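Local coordinates for protein annexin A8 (Homo sapiens, PDB 1W3W) that binds phospholipid membranes in a calcium-dependent way and acts as an anticoagulant by indirectly inhibiting the thromboplastin-specific complex of blood coagulation, at residues 133-136 against 137-141; 240-243 against 244-248; 145-148 against 149-153; 93-96 against 97-100; 43-46 against 47-51. One frame throughout, in Å; residues are numbered along the deposited sequence.

Contact 1 (133-136 against 137-141); sequences KAYE and EDYGS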
loop_
_atom_site.group_PDB
_atom_site.type_symbol
_atom_site.label_atom_id
_atom_site.label_comp_id
_atom_site.label_asym_id
_atom_site.label_seq_id
_atom_site.Cartn_x
_atom_site.Cartn_y
_atom_site.Cartn_z
ATOM N N LYS A 133 11.278 -10.034 5.529
ATOM C CA LYS A 133 11.689 -11.424 5.384
ATOM C C LYS A 133 11.462 -11.901 3.962
ATOM O O LYS A 133 12.323 -12.555 3.375
ATOM C CB LYS A 133 10.921 -12.310 6.373
ATOM C CG LYS A 133 11.133 -13.808 6.162
ATOM C CD LYS A 133 11.070 -14.595 7.484
ATOM C CE LYS A 133 9.642 -14.719 8.019
ATOM N NZ LYS A 133 9.398 -16.069 8.637
ATOM N N ALA A 134 10.302 -11.568 3.396
ATOM C CA ALA A 134 9.973 -11.950 2.030
ATOM C C ALA A 134 10.948 -11.328 1.032
ATOM O O ALA A 134 11.363 -11.991 0.082
ATOM C CB ALA A 134 8.532 -11.536 1.685
ATOM N N TYR A 135 11.297 -10.063 1.248
ATOM C CA TYR A 135 12.204 -9.335 0.361
ATOM C C TYR A 135 13.600 -9.981 0.316
ATOM O O TYR A 135 14.191 -10.100 -0.753
ATOM C CB TYR A 135 12.313 -7.880 0.801
ATOM C CG TYR A 135 13.087 -6.977 -0.130
ATOM C CD1 TYR A 135 14.484 -6.934 -0.094
ATOM C CD2 TYR A 135 12.430 -6.140 -1.024
ATOM C CE1 TYR A 135 15.202 -6.103 -0.945
ATOM C CE2 TYR A 135 13.130 -5.298 -1.866
ATOM C CZ TYR A 135 14.521 -5.285 -1.821
ATOM O OH TYR A 135 15.210 -4.450 -2.649
ATOM N N GLU A 136 14.118 -10.389 1.468
ATOM C CA GLU A 136 15.426 -11.040 1.512
ATOM C C GLU A 136 15.394 -12.433 0.887
ATOM O O GLU A 136 16.335 -12.813 0.188
ATOM C CB GLU A 136 15.977 -11.099 2.937
ATOM C CG GLU A 136 17.488 -10.913 2.979
ATOM C CD GLU A 136 18.102 -11.417 4.263
ATOM O OE1 GLU A 136 17.616 -11.013 5.345
ATOM O OE2 GLU A 136 19.065 -12.220 4.185
ATOM N N GLU A 137 14.303 -13.167 1.114
ATOM C CA GLU A 137 14.117 -14.508 0.553
ATOM C C GLU A 137 14.044 -14.501 -0.973
ATOM O O GLU A 137 14.606 -15.374 -1.626
ATOM C CB GLU A 137 12.853 -15.177 1.122
ATOM C CG GLU A 137 13.033 -15.811 2.496
ATOM C CD GLU A 137 11.713 -16.226 3.154
ATOM O OE1 GLU A 137 10.671 -16.260 2.455
ATOM O OE2 GLU A 137 11.718 -16.523 4.384
ATOM N N ASP A 138 13.372 -13.504 -1.542
ATOM C CA ASP A 138 13.107 -13.484 -2.971
ATOM C C ASP A 138 14.199 -12.774 -3.756
ATOM O O ASP A 138 14.418 -13.101 -4.915
ATOM C CB ASP A 138 11.763 -12.811 -3.266
ATOM C CG ASP A 138 10.584 -13.677 -2.880
ATOM O OD1 ASP A 138 9.470 -13.130 -2.775
ATOM O OD2 ASP A 138 10.680 -14.904 -2.647
ATOM N N TYR A 139 14.867 -11.799 -3.140
ATOM C CA TYR A 139 15.796 -10.922 -3.871
ATOM C C TYR A 139 17.232 -10.939 -3.347
ATOM O O TYR A 139 18.106 -10.299 -3.932
ATOM C CB TYR A 139 15.245 -9.487 -3.926
ATOM C CG TYR A 139 13.838 -9.480 -4.452
ATOM C CD1 TYR A 139 13.572 -9.879 -5.755
ATOM C CD2 TYR A 139 12.765 -9.149 -3.632
ATOM C CE1 TYR A 139 12.277 -9.931 -6.243
ATOM C CE2 TYR A 139 11.467 -9.189 -4.110
ATOM C CZ TYR A 139 11.232 -9.586 -5.415
ATOM O OH TYR A 139 9.962 -9.642 -5.894
ATOM N N GLY A 140 17.470 -11.666 -2.258
ATOM C CA GLY A 140 18.818 -11.913 -1.763
ATOM C C GLY A 140 19.577 -10.724 -1.200
ATOM O O GLY A 140 20.797 -10.794 -1.044
ATOM N N SER A 141 18.878 -9.629 -0.915
ATOM C CA SER A 141 19.467 -8.492 -0.205
ATOM C C SER A 141 18.496 -7.983 0.851
ATOM O O SER A 141 17.295 -8.254 0.801
ATOM C CB SER A 141 19.826 -7.353 -1.159
ATOM O OG SER A 141 18.747 -7.050 -2.027
#
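Tyr-135 and Tyr-139, one helical turn apart, form a T-shaped (edge-to-face) pair. The ring centroids lie 5.4 Å apart with planes at 62°, and the edge of Tyr-139 is presented to the face of Tyr-135, CD2 of Tyr-139 standing 4.0 Å from CD2 of Tyr-135, near the rim. The edge of the Tyr-135 ring has a different neighbour: the carbonyl oxygen of Ser-141 lies in the ring plane, 3.2 Å from Tyr-135 CD1. With CG anti to the backbone N (chi1 -173°), the Tyr-135 ring is laid where both partners can reach it.

Backbone bonds make up the second group. Four successive i to i+4 bonds run along the stretch, the last from Gly-140 N to Glu-136 O, 2.9 Å, whose donor sits 40° out of the carbonyl plane. Gly-140 then turns to positive phi, closing the helix. The chain folds back far enough for Glu-136 CA to make a CA-H...O contact with Ser-141 O at 3.4 Å; this oxygen is buried and has no hydrogen-bond partner in the model.

Charged chains form the third group. Lys-133 and Glu-137 run alongside each other, Lys-133 CG 3.3 Å from Glu-137 OE2, while the charged ends, Lys-133 NZ and Glu-137 OE2, remain 4.9 Å apart, too far for a salt bridge, so any attraction between the charges is probably modest.

This C-terminal end of helix 125-139 packs on helix 96-107: Tyr-135 touches Ala-99 and Met-106, Tyr-139 stacks with His-103, and Asp-138 forms a salt bridge with Arg-96. Tyr-135 OH and Ser-141 OG both bond to Asp-146 on the following helix, 143-150.

Contact 2 (240-243 against 244-248); sequences LEEA and MLTVV
Glu-242 O is gripped twice by Thr-246: by the hydroxyl OG1 at 2.7 Å and by the backbone N at 3.0 Å. The two donors reach the oxygen from opposite faces of its carbonyl plane, and OG1 stands 36° out of that plane, so it does not lie on a lone pair. The torsion explains the reach: OG1 is anti to the carbonyl carbon of Thr-246 (chi1 -66°), which directs the hydroxyl back toward the preceding turn. The direction of the bond makes the hydroxyl the donor, and a buried threonine thereby satisfies its polar group within its own helix.

This is the pattern of threonine in the interior of an alpha-helix, here helix 238-252 in the third annexin repeat, and the plain i to i+4 bonds run on both sides of it. Leu-245 N to Glu-241 O is nearly straight, with an N-H...O angle of 173°.

The apolar contacts follow the same spacing. Leu-240 and Met-244 cross obliquely, with Leu-240 CD1 4.0 Å from Met-244 CE; the methionine chain is extended beyond CG, which carries its methyl back over the leucine branch. Glu-241 and Leu-245 instead lie alongside each other, Leu-245 CD1 resting 3.8 Å from Glu-241 CG and equally far from OE2.

The helix is covered on several flanks. Met-244 packs on Phe-201, Ile-202 and Leu-205 of helix 198-207 and on Ile-232 of helix 228-235, whereas Ala-243 and Thr-246 meet Ile-117 of helix 113-122, in the second repeat.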
loop_
_atom_site.group_PDB
_atom_site.type_symbol
_atom_site.label_atom_id
_atom_site.label_comp_id
_atom_site.label_asym_id
_atom_site.label_seq_id
_atom_site.Cartn_x
_atom_site.Cartn_y
_atom_site.Cartn_z
ATOM N N LEU A 240 10.235 14.316 1.339
ATOM C CA LEU A 240 10.199 14.358 2.799
ATOM C C LEU A 240 8.815 14.812 3.296
ATOM O O LEU A 240 8.264 14.217 4.209
ATOM C CB LEU A 240 11.307 15.261 3.372
ATOM C CG LEU A 240 11.384 15.293 4.910
ATOM C CD1 LEU A 240 11.750 13.915 5.458
ATOM C CD2 LEU A 240 12.373 16.343 5.410
ATOM N N GLU A 241 8.259 15.842 2.666
ATOM C CA GLU A 241 6.908 16.316 2.967
ATOM C C GLU A 241 5.858 15.215 2.778
ATOM O O GLU A 241 5.013 14.990 3.659
ATOM C CB GLU A 241 6.543 17.530 2.090
ATOM C CG GLU A 241 5.176 18.148 2.411
ATOM C CD GLU A 241 4.690 19.163 1.382
ATOM O OE1 GLU A 241 5.471 19.543 0.489
ATOM O OE2 GLU A 241 3.509 19.577 1.455
ATOM N N GLU A 242 5.920 14.538 1.631
ATOM C CA GLU A 242 5.009 13.433 1.311
ATOM C C GLU A 242 5.066 12.361 2.389
ATOM O O GLU A 242 4.027 11.889 2.856
ATOM C CB GLU A 242 5.352 12.821 -0.060
ATOM C CG GLU A 242 4.310 11.848 -0.621
ATOM C CD GLU A 242 4.677 11.313 -2.012
ATOM O OE1 GLU A 242 4.173 10.236 -2.418
ATOM O OE2 GLU A 242 5.487 11.964 -2.704
ATOM N N ALA A 243 6.275 12.007 2.799
ATOM C CA ALA A 243 6.505 10.963 3.787
ATOM C C ALA A 243 5.933 11.338 5.151
ATOM O O ALA A 243 5.250 10.522 5.774
ATOM C CB ALA A 243 7.997 10.664 3.911
ATOM N N MET A 244 6.199 12.567 5.603
ATOM C CA MET A 244 5.657 13.060 6.879
ATOM C C MET A 244 4.140 13.135 6.899
ATOM O O MET A 244 3.513 12.645 7.834
ATOM C CB MET A 244 6.251 14.425 7.250
ATOM C CG MET A 244 7.652 14.303 7.781
ATOM S SD MET A 244 8.418 15.849 8.288
ATOM C CE MET A 244 9.919 15.174 8.786
ATOM N N LEU A 245 3.553 13.742 5.874
ATOM C CA LEU A 245 2.104 13.813 5.758
ATOM C C LEU A 245 1.461 12.420 5.704
ATOM O O LEU A 245 0.363 12.231 6.198
ATOM C CB LEU A 245 1.685 14.632 4.531
ATOM C CG LEU A 245 1.913 16.150 4.596
ATOM C CD1 LEU A 245 1.723 16.779 3.213
ATOM C CD2 LEU A 245 0.989 16.806 5.614
ATOM N N THR A 246 2.146 11.458 5.090
ATOM C CA THR A 246 1.633 10.095 4.981
ATOM C C THR A 246 1.589 9.458 6.361
ATOM O O THR A 246 0.591 8.844 6.729
ATOM C CB THR A 246 2.499 9.259 4.039
ATOM O OG1 THR A 246 2.392 9.784 2.720
ATOM C CG2 THR A 246 1.962 7.870 3.917
ATOM N N VAL A 247 2.651 9.632 7.139
ATOM C CA VAL A 247 2.657 9.133 8.518
ATOM C C VAL A 247 1.504 9.741 9.303
ATOM O O VAL A 247 0.775 9.025 9.990
ATOM C CB VAL A 247 4.009 9.387 9.223
ATOM C CG1 VAL A 247 3.942 8.991 10.711
ATOM C CG2 VAL A 247 5.075 8.604 8.549
ATOM N N VAL A 248 1.307 11.045 9.179
ATOM C CA VAL A 248 0.230 11.727 9.888
ATOM C C VAL A 248 -1.154 11.183 9.481
ATOM O O VAL A 248 -1.973 10.833 10.341
ATOM C CB VAL A 248 0.302 13.275 9.685
ATOM C CG1 VAL A 248 -0.940 13.943 10.188
ATOM C CG2 VAL A 248 1.516 13.853 10.399
#

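Contact 3 (145-148 against 149-153); sequences EDIQ and ADTSG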
loop_
_atom_site.group_PDB
_atom_site.type_symbol
_atom_site.label_atom_id
_atom_site.label_comp_id
_atom_site.label_asym_id
_atom_site.label_seq_id
_atom_site.Cartn_x
_atom_site.Cartn_y
_atom_site.Cartn_z
ATOM N N GLU A 145 19.089 -2.252 3.622
ATOM C CA GLU A 145 20.343 -1.940 2.920
ATOM C C GLU A 145 20.114 -1.369 1.529
ATOM O O GLU A 145 20.839 -0.480 1.106
ATOM C CB GLU A 145 21.224 -3.187 2.807
ATOM C CG GLU A 145 22.090 -3.409 4.036
ATOM C CD GLU A 145 23.023 -4.596 3.895
ATOM O OE1 GLU A 145 23.490 -4.871 2.763
ATOM O OE2 GLU A 145 23.288 -5.252 4.924
ATOM N N ASP A 146 19.110 -1.881 0.820
ATOM C CA ASP A 146 18.760 -1.369 -0.507
ATOM C C ASP A 146 18.221 0.048 -0.418
ATOM O O ASP A 146 18.586 0.894 -1.231
ATOM C CB ASP A 146 17.752 -2.276 -1.212
ATOM C CG ASP A 146 18.393 -3.522 -1.800
ATOM O OD1 ASP A 146 19.638 -3.632 -1.775
ATOM O OD2 ASP A 146 17.742 -4.449 -2.309
ATOM N N ILE A 147 17.375 0.314 0.580
ATOM C CA ILE A 147 16.847 1.659 0.782
ATOM C C ILE A 147 17.983 2.636 1.132
ATOM O O ILE A 147 18.035 3.737 0.590
ATOM C CB ILE A 147 15.709 1.674 1.845
ATOM C CG1 ILE A 147 14.418 1.144 1.218
ATOM C CG2 ILE A 147 15.493 3.099 2.414
ATOM C CD1 ILE A 147 13.355 0.781 2.209
ATOM N N GLN A 148 18.894 2.211 2.006
ATOM C CA GLN A 148 20.074 3.007 2.374
ATOM C C GLN A 148 20.910 3.414 1.164
ATOM O O GLN A 148 21.396 4.538 1.095
ATOM C CB GLN A 148 20.981 2.233 3.334
ATOM C CG GLN A 148 20.623 2.374 4.801
ATOM C CD GLN A 148 21.478 1.490 5.703
ATOM O OE1 GLN A 148 22.604 1.107 5.291
ATOM N NE2 GLN A 148 21.024 1.178 6.827
ATOM N N ALA A 149 21.084 2.495 0.220
ATOM C CA ALA A 149 21.915 2.744 -0.949
ATOM C C ALA A 149 21.186 3.578 -2.002
ATOM O O ALA A 149 21.806 4.362 -2.709
ATOM C CB ALA A 149 22.381 1.432 -1.551
ATOM N N ASP A 150 19.868 3.426 -2.095
ATOM C CA ASP A 150 19.111 4.027 -3.191
ATOM C C ASP A 150 18.500 5.403 -2.885
ATOM O O ASP A 150 18.132 6.130 -3.805
ATOM C CB ASP A 150 18.009 3.075 -3.628
ATOM C CG ASP A 150 17.453 3.414 -4.983
ATOM O OD1 ASP A 150 18.238 3.535 -5.952
ATOM O OD2 ASP A 150 16.233 3.581 -5.174
ATOM N N THR A 151 18.369 5.743 -1.608
ATOM C CA THR A 151 17.835 7.042 -1.192
ATOM C C THR A 151 18.883 7.786 -0.376
ATOM O O THR A 151 19.835 7.193 0.112
ATOM C CB THR A 151 16.538 6.870 -0.348
ATOM O OG1 THR A 151 16.823 6.144 0.855
ATOM C CG2 THR A 151 15.527 6.000 -1.062
ATOM N N SER A 152 18.688 9.089 -0.218
ATOM C CA SER A 152 19.627 9.918 0.537
ATOM C C SER A 152 18.918 11.031 1.290
ATOM O O SER A 152 17.726 11.288 1.088
ATOM C CB SER A 152 20.636 10.538 -0.417
ATOM O OG SER A 152 19.942 11.231 -1.432
ATOM N N GLY A 153 19.671 11.703 2.152
ATOM C CA GLY A 153 19.157 12.842 2.889
ATOM C C GLY A 153 18.175 12.436 3.968
ATOM O O GLY A 153 18.285 11.362 4.551
#
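Glu-145 O receives the backbone N of Ala-149 at 3.1 Å, an ordinary helical bond that also places Ala-149 CB 3.6 Å from the same oxygen. The next carbonyl, Asp-146 O, accepts Asp-150 N at 3.0 Å and a weak second bond from Ala-149 N. Asp-150 CB comes to 3.3 Å from Asp-146 O, but its carboxylate leads away and is bonded by OD2 to Thr-111; the Asp-146 carboxylate likewise leaves the contact, toward Tyr-135 and Ser-141.

Ile-147 carries the side-chain part of the contact. Its carbonyl oxygen is held by Thr-151 OG1 at 2.7 Å and by Thr-151 N at 3.0 Å, from opposite faces of the carbonyl plane, the hydroxyl 42° out of it. Thr-151 OG1 sits between its own backbone N and carbonyl carbon (chi1 62°), which lets it reach back over the last turn. The two side chains run alongside each other, with Ile-147 CG2 3.7 Å from Thr-151 OG1. At Gln-148 the bonding stops: its carbonyl oxygen faces Thr-151 O at 3.2 Å, two acceptors with no bond between them.

Thr-151 is the first residue to leave helical geometry, at the C-terminal end of helix 143-150. Its two hydrogen bonds to Ile-147 O therefore tie the departing chain to the last turn, and one of them gives the hydroxyl of a buried threonine an acceptor in the helix itself, beside a buried isoleucine.

Contact 4 (93-96 against 97-100); sequences PPYR and YEAK
Arg-96, Tyr-97 and Tyr-95 have the most surface buried here, and all three are held by backbone bonds around the start of helix 96-107. Tyr-97 N bonds to Pro-93 O at 3.0 Å, the donor nearly in line with the C=O bond (172°), and Tyr-97 CB rests 3.5 Å from the same oxygen. Arg-96 O accepts Lys-100 N and Tyr-95 O accepts Ala-99 N, both at 3.0 Å, giving the first regular turns. The Arg-96 guanidinium leaves the contact and turns toward Asp-138 of helix 125-139.

Tyr-95 is the N-cap residue, with positive phi. Its backbone N is taken by Glu-98 OE2 at 2.9 Å, on the syn side of the carboxylate and 24° out of its plane. The glutamate chain bends at chi2 (92°), which curls the carboxylate back to the cap instead of letting it run outward; its other oxygen, OE1, forms a salt bridge with Arg-123. Replacing Glu-98 with an alanine would probably leave both the Tyr-95 N-H and the Arg-123 guanidinium without these acceptors and let the cap turn more freely. Over the Tyr-95 ring, Pro-94 CB sits 4.1 Å above its centre.

A side chain at the third helical position bonding back to the N-H of the N-cap residue is one half of a capping box, here at the opening helix of the second annexin repeat.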
loop_
_atom_site.group_PDB
_atom_site.type_symbol
_atom_site.label_atom_id
_atom_site.label_comp_id
_atom_site.label_asym_id
_atom_site.label_seq_id
_atom_site.Cartn_x
_atom_site.Cartn_y
_atom_site.Cartn_z
ATOM N N PRO A 93 1.125 -13.935 -2.855
ATOM C CA PRO A 93 0.700 -13.953 -1.455
ATOM C C PRO A 93 0.936 -12.576 -0.822
ATOM O O PRO A 93 1.803 -11.817 -1.282
ATOM C CB PRO A 93 1.604 -15.016 -0.807
ATOM C CG PRO A 93 2.233 -15.763 -1.917
ATOM C CD PRO A 93 2.241 -14.863 -3.116
ATOM N N PRO A 94 0.196 -12.247 0.221
ATOM C CA PRO A 94 0.492 -11.042 0.998
ATOM C C PRO A 94 1.953 -11.031 1.494
ATOM O O PRO A 94 2.545 -12.093 1.706
ATOM C CB PRO A 94 -0.481 -11.129 2.178
ATOM C CG PRO A 94 -1.155 -12.401 2.074
ATOM C CD PRO A 94 -0.959 -12.984 0.744
ATOM N N TYR A 95 2.518 -9.833 1.620
ATOM C CA TYR A 95 3.888 -9.603 2.094
ATOM C C TYR A 95 4.912 -9.846 1.011
ATOM O O TYR A 95 5.768 -8.998 0.769
ATOM C CB TYR A 95 4.209 -10.377 3.396
ATOM C CG TYR A 95 3.080 -10.295 4.392
ATOM C CD1 TYR A 95 2.444 -9.080 4.643
ATOM C CD2 TYR A 95 2.602 -11.436 5.033
ATOM C CE1 TYR A 95 1.381 -8.996 5.517
ATOM C CE2 TYR A 95 1.535 -11.358 5.909
ATOM C CZ TYR A 95 0.932 -10.139 6.144
ATOM O OH TYR A 95 -0.126 -10.055 7.011
ATOM N N ARG A 96 4.831 -10.977 0.342
ATOM C CA ARG A 96 5.591 -11.177 -0.877
ATOM C C ARG A 96 5.185 -10.189 -1.956
ATOM O O ARG A 96 6.040 -9.726 -2.705
ATOM C CB ARG A 96 5.442 -12.613 -1.384
ATOM C CG ARG A 96 6.053 -13.614 -0.435
ATOM C CD ARG A 96 6.317 -14.988 -1.032
ATOM N NE ARG A 96 6.959 -14.880 -2.344
ATOM C CZ ARG A 96 6.995 -15.848 -3.254
ATOM N NH1 ARG A 96 6.441 -17.035 -3.017
ATOM N NH2 ARG A 96 7.596 -15.623 -4.418
ATOM N N TYR A 97 3.904 -9.821 -2.010
ATOM C CA TYR A 97 3.438 -8.830 -2.974
ATOM C C TYR A 97 4.100 -7.475 -2.757
ATOM O O TYR A 97 4.642 -6.882 -3.690
ATOM C CB TYR A 97 1.920 -8.660 -2.892
ATOM C CG TYR A 97 1.393 -7.633 -3.858
ATOM C CD1 TYR A 97 1.770 -7.655 -5.204
ATOM C CD2 TYR A 97 0.507 -6.648 -3.443
ATOM C CE1 TYR A 97 1.279 -6.720 -6.095
ATOM C CE2 TYR A 97 0.005 -5.721 -4.335
ATOM C CZ TYR A 97 0.401 -5.752 -5.657
ATOM O OH TYR A 97 -0.093 -4.815 -6.541
ATOM N N GLU A 98 4.054 -6.987 -1.519
ATOM C CA GLU A 98 4.671 -5.706 -1.168
ATOM C C GLU A 98 6.189 -5.715 -1.395
ATOM O O GLU A 98 6.759 -4.730 -1.862
ATOM C CB GLU A 98 4.344 -5.312 0.280
ATOM C CG GLU A 98 2.914 -4.838 0.472
ATOM C CD GLU A 98 1.959 -5.950 0.866
ATOM O OE1 GLU A 98 0.902 -5.624 1.423
ATOM O OE2 GLU A 98 2.245 -7.144 0.634
ATOM N N ALA A 99 6.834 -6.831 -1.069
ATOM C CA ALA A 99 8.260 -7.003 -1.345
ATOM C C ALA A 99 8.569 -6.858 -2.837
ATOM O O ALA A 99 9.565 -6.230 -3.200
ATOM C CB ALA A 99 8.740 -8.332 -0.841
ATOM N N LYS A 100 7.726 -7.426 -3.689
ATOM C CA LYS A 100 7.883 -7.287 -5.130
ATOM C C LYS A 100 7.709 -5.833 -5.564
ATOM O O LYS A 100 8.508 -5.325 -6.345
ATOM C CB LYS A 100 6.901 -8.181 -5.883
ATOM C CG LYS A 100 6.988 -8.078 -7.430
ATOM C CD LYS A 100 5.627 -7.778 -8.044
ATOM C CE LYS A 100 5.601 -8.045 -9.561
ATOM N NZ LYS A 100 6.636 -7.261 -10.287
#

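Contact 5 (43-46 against 47-51); sequences AIID and VLTKR
Ile-44 overlaps Leu-48 along one side of the helix: the two side chains run alongside each other, pointing the same way, with Ile-44 CG2 3.9 Å from Leu-48 CD1. Ile-44 CG2 lies anti to its backbone N and Leu-48 CG anti to its carbonyl carbon (chi1 -62°), which sets the two branches on the same flank. Their backbones are joined as well, Leu-48 N bonding to Ile-44 O at 3.0 Å with an N-H...O angle of 169°. Val-47, one turn on from Ala-43, sets its CG2 3.5 Å from Ala-43 O.

The segments belong to helix 41-48 of the first annexin repeat, an all-helical fold in which this short helix packs between its neighbours: Leu-48 on Leu-30 of helix 24-34 and on Ile-87 and Met-91 of helix 81-91, Ile-45 on Phe-83 of that same helix.

Near the C-terminal end, Thr-49 doubles the grip on Ile-45 O. Its OG1 is 2.7 Å and its N 3.1 Å from that oxygen, approaching from opposite faces of the carbonyl plane, with the hydroxyl 38° out of it. The side chain also lies beside Ile-45, whose CG2 is 3.8 Å from Thr-49 OG1. The same hydroxyl bonds to Ser-321 of helix 313-323, in the fourth repeat. A valine at Thr-49 would probably leave Ile-45 O with the backbone bond alone and Ser-321 OG without this partner. Beyond it, Lys-50 CB lies 3.4 Å from Asp-46 O, while its amino group NZ bonds to Ser-321 O.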
loop_
_atom_site.group_PDB
_atom_site.type_symbol
_atom_site.label_atom_id
_atom_site.label_comp_id
_atom_site.label_asym_id
_atom_site.label_seq_id
_atom_site.Cartn_x
_atom_site.Cartn_y
_atom_site.Cartn_z
ATOM N N ALA A 43 -13.362 -15.791 -18.256
ATOM C CA ALA A 43 -13.269 -16.951 -17.385
ATOM C C ALA A 43 -12.127 -16.787 -16.381
ATOM O O ALA A 43 -12.220 -17.275 -15.268
ATOM C CB ALA A 43 -13.071 -18.222 -18.194
ATOM N N ILE A 44 -11.057 -16.103 -16.786
ATOM C CA ILE A 44 -9.953 -15.813 -15.884
ATOM C C ILE A 44 -10.414 -14.825 -14.791
ATOM O O ILE A 44 -10.136 -15.046 -13.624
ATOM C CB ILE A 44 -8.712 -15.295 -16.667
ATOM C CG1 ILE A 44 -8.130 -16.438 -17.519
ATOM C CG2 ILE A 44 -7.648 -14.768 -15.724
ATOM C CD1 ILE A 44 -7.204 -15.985 -18.612
ATOM N N ILE A 45 -11.141 -13.781 -15.184
ATOM C CA ILE A 45 -11.742 -12.828 -14.239
ATOM C C ILE A 45 -12.675 -13.547 -13.265
ATOM O O ILE A 45 -12.586 -13.352 -12.065
ATOM C CB ILE A 45 -12.509 -11.708 -14.995
ATOM C CG1 ILE A 45 -11.549 -10.835 -15.792
ATOM C CG2 ILE A 45 -13.339 -10.822 -14.022
ATOM C CD1 ILE A 45 -12.265 -9.880 -16.737
ATOM N N ASP A 46 -13.534 -14.416 -13.782
ATOM C CA ASP A 46 -14.568 -15.065 -12.978
ATOM C C ASP A 46 -14.002 -15.989 -11.928
ATOM O O ASP A 46 -14.617 -16.170 -10.905
ATOM C CB ASP A 46 -15.539 -15.856 -13.856
ATOM C CG ASP A 46 -16.476 -14.958 -14.644
ATOM O OD1 ASP A 46 -16.458 -13.723 -14.455
ATOM O OD2 ASP A 46 -17.256 -15.412 -15.491
ATOM N N VAL A 47 -12.833 -16.576 -12.170
ATOM C CA VAL A 47 -12.199 -17.414 -11.161
ATOM C C VAL A 47 -11.346 -16.560 -10.206
ATOM O O VAL A 47 -11.551 -16.571 -8.985
ATOM C CB VAL A 47 -11.336 -18.521 -11.815
ATOM C CG1 VAL A 47 -10.505 -19.262 -10.773
ATOM C CG2 VAL A 47 -12.212 -19.511 -12.584
ATOM N N LEU A 48 -10.388 -15.816 -10.744
ATOM C CA LEU A 48 -9.372 -15.215 -9.888
ATOM C C LEU A 48 -9.855 -14.037 -9.046
ATOM O O LEU A 48 -9.343 -13.856 -7.944
ATOM C CB LEU A 48 -8.130 -14.846 -10.691
ATOM C CG LEU A 48 -7.484 -16.077 -11.324
ATOM C CD1 LEU A 48 -6.314 -15.662 -12.174
ATOM C CD2 LEU A 48 -7.060 -17.088 -10.254
ATOM N N THR A 49 -10.807 -13.241 -9.535
ATOM C CA THR A 49 -11.366 -12.145 -8.712
ATOM C C THR A 49 -12.482 -12.558 -7.769
ATOM O O THR A 49 -12.890 -11.750 -6.949
ATOM C CB THR A 49 -11.890 -10.967 -9.556
ATOM O OG1 THR A 49 -13.047 -11.373 -10.311
ATOM C CG2 THR A 49 -10.858 -10.501 -10.558
ATOM N N LYS A 50 -12.993 -13.782 -7.886
ATOM C CA LYS A 50 -14.037 -14.271 -6.995
ATOM C C LYS A 50 -13.542 -15.288 -5.972
ATOM O O LYS A 50 -14.332 -15.781 -5.184
ATOM C CB LYS A 50 -15.194 -14.882 -7.807
ATOM C CG LYS A 50 -15.968 -13.873 -8.661
ATOM C CD LYS A 50 -16.615 -12.793 -7.804
ATOM C CE LYS A 50 -17.373 -11.741 -8.633
ATOM N NZ LYS A 50 -17.342 -10.410 -7.941
ATOM N N ARG A 51 -12.261 -15.624 -5.988
ATOM C CA ARG A 51 -11.672 -16.481 -4.970
ATOM C C ARG A 51 -10.721 -15.655 -4.116
ATOM O O ARG A 51 -10.206 -14.651 -4.553
ATOM C CB ARG A 51 -10.903 -17.645 -5.606
ATOM C CG ARG A 51 -11.740 -18.564 -6.494
ATOM C CD ARG A 51 -12.784 -19.420 -5.759
ATOM N NE ARG A 51 -13.439 -20.279 -6.741
ATOM C CZ ARG A 51 -14.584 -20.007 -7.358
ATOM N NH1 ARG A 51 -15.310 -18.939 -7.045
ATOM N NH2 ARG A 51 -15.032 -20.846 -8.280
#

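How the contacts relate
Along the chain the contacts come in the order 5, 4, 1, 3, 2: the first annexin repeat holds contact 5, the second holds 4, 1 and 3, and the third holds 2. Contacts 1 and 4 have centres about 10 Å apart and touch where helix 125-139 lies on helix 96-107. Contacts 1 and 3, centres about 16 Å apart, are joined through Asp-146, so these three describe one repeat's packing. Contact 2 stands near contact 3, about 7 Å between nearest atoms, without touching. Contact 5 lies on the opposite side of the chain's centre from contacts 2 and 3. None is at the calcium site, which lies in the fourth repeat; they report on the packing of the first three.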